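Local atomic coordinates of Alpha/beta hydrolase fold protein (Ochrobactrum, PDB entry 4G8C), a protein that acts as an N-acyl homoserine lactonase, probably opening the lactone ring of bacterial quorum-sensing signals by hydrolysis. Residues Ser76-Ala81 against Gly108-Ala113. The protein carries 1 engineered substitution. Numbering follows the deposited sequence.
Sequences SMEGYA and GIEMIA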
ATOM      1  N   SER A  76       1.979  -2.849  12.874  1.00  7.44           N
ATOM      2  CA  SER A  76       1.176  -1.644  13.026  1.00  7.09           C
ATOM      3  C   SER A  76       1.507  -0.769  11.834  1.00  6.53           C
ATOM      4  O   SER A  76       2.546  -0.936  11.202  1.00  6.73           O
ATOM      5  CB  SER A  76       1.510  -0.899  14.319  1.00  7.98           C
ATOM      6  OG  SER A  76       2.812  -0.344  14.264  1.00  8.42           O
ATOM      7  N   MET A  77       0.634   0.171  11.513  1.00  6.48           N
ATOM      8  CA  MET A  77       0.933   1.043  10.396  1.00  6.86           C
ATOM      9  C   MET A  77       2.294   1.715  10.541  1.00  6.51           C
ATOM     10  O   MET A  77       3.071   1.772   9.578  1.00  7.05           O
ATOM     11  CB  MET A  77      -0.193   2.053  10.211  1.00  7.69           C
ATOM     12  CG  MET A  77      -1.488   1.400   9.746  1.00  8.91           C
ATOM     13  SD  MET A  77      -2.906   2.435  10.071  1.00  9.24           S
ATOM     14  CE  MET A  77      -4.192   1.435   9.339  1.00 11.22           C
ATOM     15  N   GLU A  78       2.598   2.212  11.738  1.00  6.17           N
ATOM     16  CA  GLU A  78       3.860   2.893  11.962  1.00  6.58           C
ATOM     17  C   GLU A  78       5.040   1.905  12.006  1.00  6.26           C
ATOM     18  O   GLU A  78       6.144   2.223  11.551  1.00  6.80           O
ATOM     19  CB  GLU A  78       3.788   3.790  13.204  1.00  8.06           C
ATOM     20  CG  GLU A  78       3.557   3.071  14.526  1.00  8.80           C
ATOM     21  CD  GLU A  78       2.085   2.853  14.888  1.00  8.33           C
ATOM     22  OE1 GLU A  78       1.190   2.793  14.005  1.00  7.98           O
ATOM     23  OE2 GLU A  78       1.840   2.714  16.100  1.00 11.33           O
ATOM     24  N   GLY A  79       4.813   0.701  12.525  1.00  6.47           N
ATOM     25  CA  GLY A  79       5.853  -0.309  12.550  1.00  6.57           C
ATOM     26  C   GLY A  79       6.226  -0.787  11.159  1.00  6.11           C
ATOM     27  O   GLY A  79       7.408  -0.972  10.845  1.00  6.97           O
ATOM     28  N   TYR A  80       5.221  -0.988  10.314  1.00  5.73           N
ATOM     29  CA  TYR A  80       5.482  -1.333   8.925  1.00  5.77           C
ATOM     30  C   TYR A  80       6.205  -0.189   8.206  1.00  5.46           C
ATOM     31  O   TYR A  80       7.056  -0.433   7.343  1.00  6.01           O
ATOM     32  CB  TYR A  80       4.177  -1.618   8.209  1.00  6.33           C
ATOM     33  CG  TYR A  80       3.451  -2.888   8.598  1.00  6.60           C
ATOM     34  CD1 TYR A  80       4.100  -4.127   8.637  1.00  6.68           C
ATOM     35  CD2 TYR A  80       2.091  -2.851   8.879  1.00  7.05           C
ATOM     36  CE1 TYR A  80       3.395  -5.291   8.950  1.00  8.15           C
ATOM     37  CE2 TYR A  80       1.389  -4.007   9.200  1.00  7.39           C
ATOM     38  CZ  TYR A  80       2.047  -5.212   9.231  1.00  7.74           C
ATOM     39  OH  TYR A  80       1.342  -6.346   9.538  1.00  9.09           O
ATOM     40  N   ALA A  81       5.841   1.051   8.520  1.00  5.69           N
ATOM     41  CA  ALA A  81       6.520   2.197   7.931  1.00  5.75           C
ATOM     42  C   ALA A  81       7.992   2.191   8.323  1.00  5.90           C
ATOM     43  O   ALA A  81       8.858   2.467   7.491  1.00  6.49           O
ATOM     44  CB  ALA A  81       5.850   3.487   8.332  1.00  6.33           C
ATOM     45  N   GLY A 108       2.286   4.157   3.853  1.00  5.15           N
ATOM     46  CA  GLY A 108       2.926   5.238   3.126  1.00  5.86           C
ATOM     47  C   GLY A 108       2.731   6.583   3.796  1.00  5.23           C
ATOM     48  O   GLY A 108       3.645   7.415   3.823  1.00  5.80           O
ATOM     49  N   ILE A 109       1.541   6.821   4.341  1.00  5.33           N
ATOM     50  CA  ILE A 109       1.294   8.061   5.074  1.00  5.65           C
ATOM     51  C   ILE A 109       2.214   8.159   6.298  1.00  5.13           C
ATOM     52  O   ILE A 109       2.784   9.218   6.578  1.00  6.15           O
ATOM     53  CB  ILE A 109      -0.201   8.194   5.447  1.00  5.88           C
ATOM     54  CG1 ILE A 109      -1.048   8.313   4.170  1.00  6.39           C
ATOM     55  CG2 ILE A 109      -0.424   9.366   6.390  1.00  6.92           C
ATOM     56  CD1 ILE A 109      -2.533   8.185   4.420  1.00  7.63           C
ATOM     57  N   GLU A 110       2.348   7.058   7.031  0.59  5.33           N
ATOM     58  CA  GLU A 110       3.274   7.009   8.162  0.59  5.59           C
ATOM     59  C   GLU A 110       4.732   7.193   7.724  0.59  5.14           C
ATOM     60  O   GLU A 110       5.552   7.701   8.491  0.59  5.53           O
ATOM     61  CB  GLU A 110       3.104   5.707   8.949  0.59  5.97           C
ATOM     62  CG  GLU A 110       1.942   5.713   9.926  0.59  5.52           C
ATOM     63  CD  GLU A 110       2.225   6.457  11.222  0.59  6.54           C
ATOM     64  OE1 GLU A 110       3.374   6.920  11.454  0.59  6.82           O
ATOM     65  OE2 GLU A 110       1.279   6.573  12.030  0.59  8.46           O
ATOM     66  N   MET A 111       5.052   6.795   6.495  1.00  5.18           N
ATOM     67  CA  MET A 111       6.410   6.953   5.979  1.00  6.30           C
ATOM     68  C   MET A 111       6.780   8.396   5.685  1.00  5.82           C
ATOM     69  O   MET A 111       7.958   8.709   5.592  1.00  7.63           O
ATOM     70  CB  MET A 111       6.642   6.119   4.717  1.00  7.09           C
ATOM     71  CG  MET A 111       6.807   4.649   4.976  1.00  7.57           C
ATOM     72  SD  MET A 111       7.185   3.727   3.483  1.00  9.00           S
ATOM     73  CE  MET A 111       8.859   4.210   3.130  1.00 11.09           C
ATOM     74  N   ILE A 112       5.797   9.278   5.515  1.00  6.01           N
ATOM     75  CA  ILE A 112       6.125  10.662   5.162  1.00  6.46           C
ATOM     76  C   ILE A 112       7.128  11.267   6.152  1.00  7.33           C
ATOM     77  O   ILE A 112       8.106  11.909   5.754  1.00  8.76           O
ATOM     78  CB  ILE A 112       4.843  11.521   5.031  1.00  6.99           C
ATOM     79  CG1 ILE A 112       4.007  11.048   3.830  1.00  7.26           C
ATOM     80  CG2 ILE A 112       5.179  12.995   4.876  1.00  8.50           C
ATOM     81  CD1 ILE A 112       2.640  11.670   3.777  1.00  7.62           C
ATOM     82  N   ALA A 113       6.910  11.031   7.443  1.00  6.82           N
ATOM     83  CA  ALA A 113       7.786  11.584   8.474  1.00  8.01           C
ATOM     84  C   ALA A 113       9.142  10.892   8.519  1.00  7.33           C
ATOM     85  O   ALA A 113      10.126  11.482   8.945  1.00 11.09           O
ATOM     86  CB  ALA A 113       7.118  11.475   9.826  1.00 10.22           C
TER
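The methyl of A81 fits between two side chains of 108-113, with A81 CB 3.6 Å from E110 CB and 3.7 Å from M111 CG. Alanine suits this point because the helix axes come within 8.1 Å, and a small methyl lets the two backbones approach. M111 contributes its CG methylene: with CG anti to its carbonyl carbon (chi1 -75°), CG lies against A81 while the chain turns at the CG-SD bond. Beside this apolar patch, E110 CB sits 4.0 Å from M77 O.

In the alpha/beta hydrolase fold the contact joins helix 77-90 to helix 103-114, which follows the probable nucleophile elbow at S102; the short segments cross at -61°. M77 turns the end of its side chain away from 108-113 to line the pocket of bound N-hexanoyl-L-homoserine. Serine is apt at the N-cap position, where S76 OG accepts a hydrogen bond from G79 N at 2.8 Å.

No hydrogen bond spans the segments. In one of two modelled conformers, E110, bent at chi2 (-78°), lays its carboxylate alongside the aliphatic base of E78, OE1 lying 3.6 Å from E78 CB. There the like charges come close, E78 OE1 being 4.3 Å from E110 OE2, but outside partners probably ease the repulsion: R114 forms a salt bridge with E110 OE1, E110 OE2 accepts from G198 N, and E78 OE2 is hydrogen-bonded to T196.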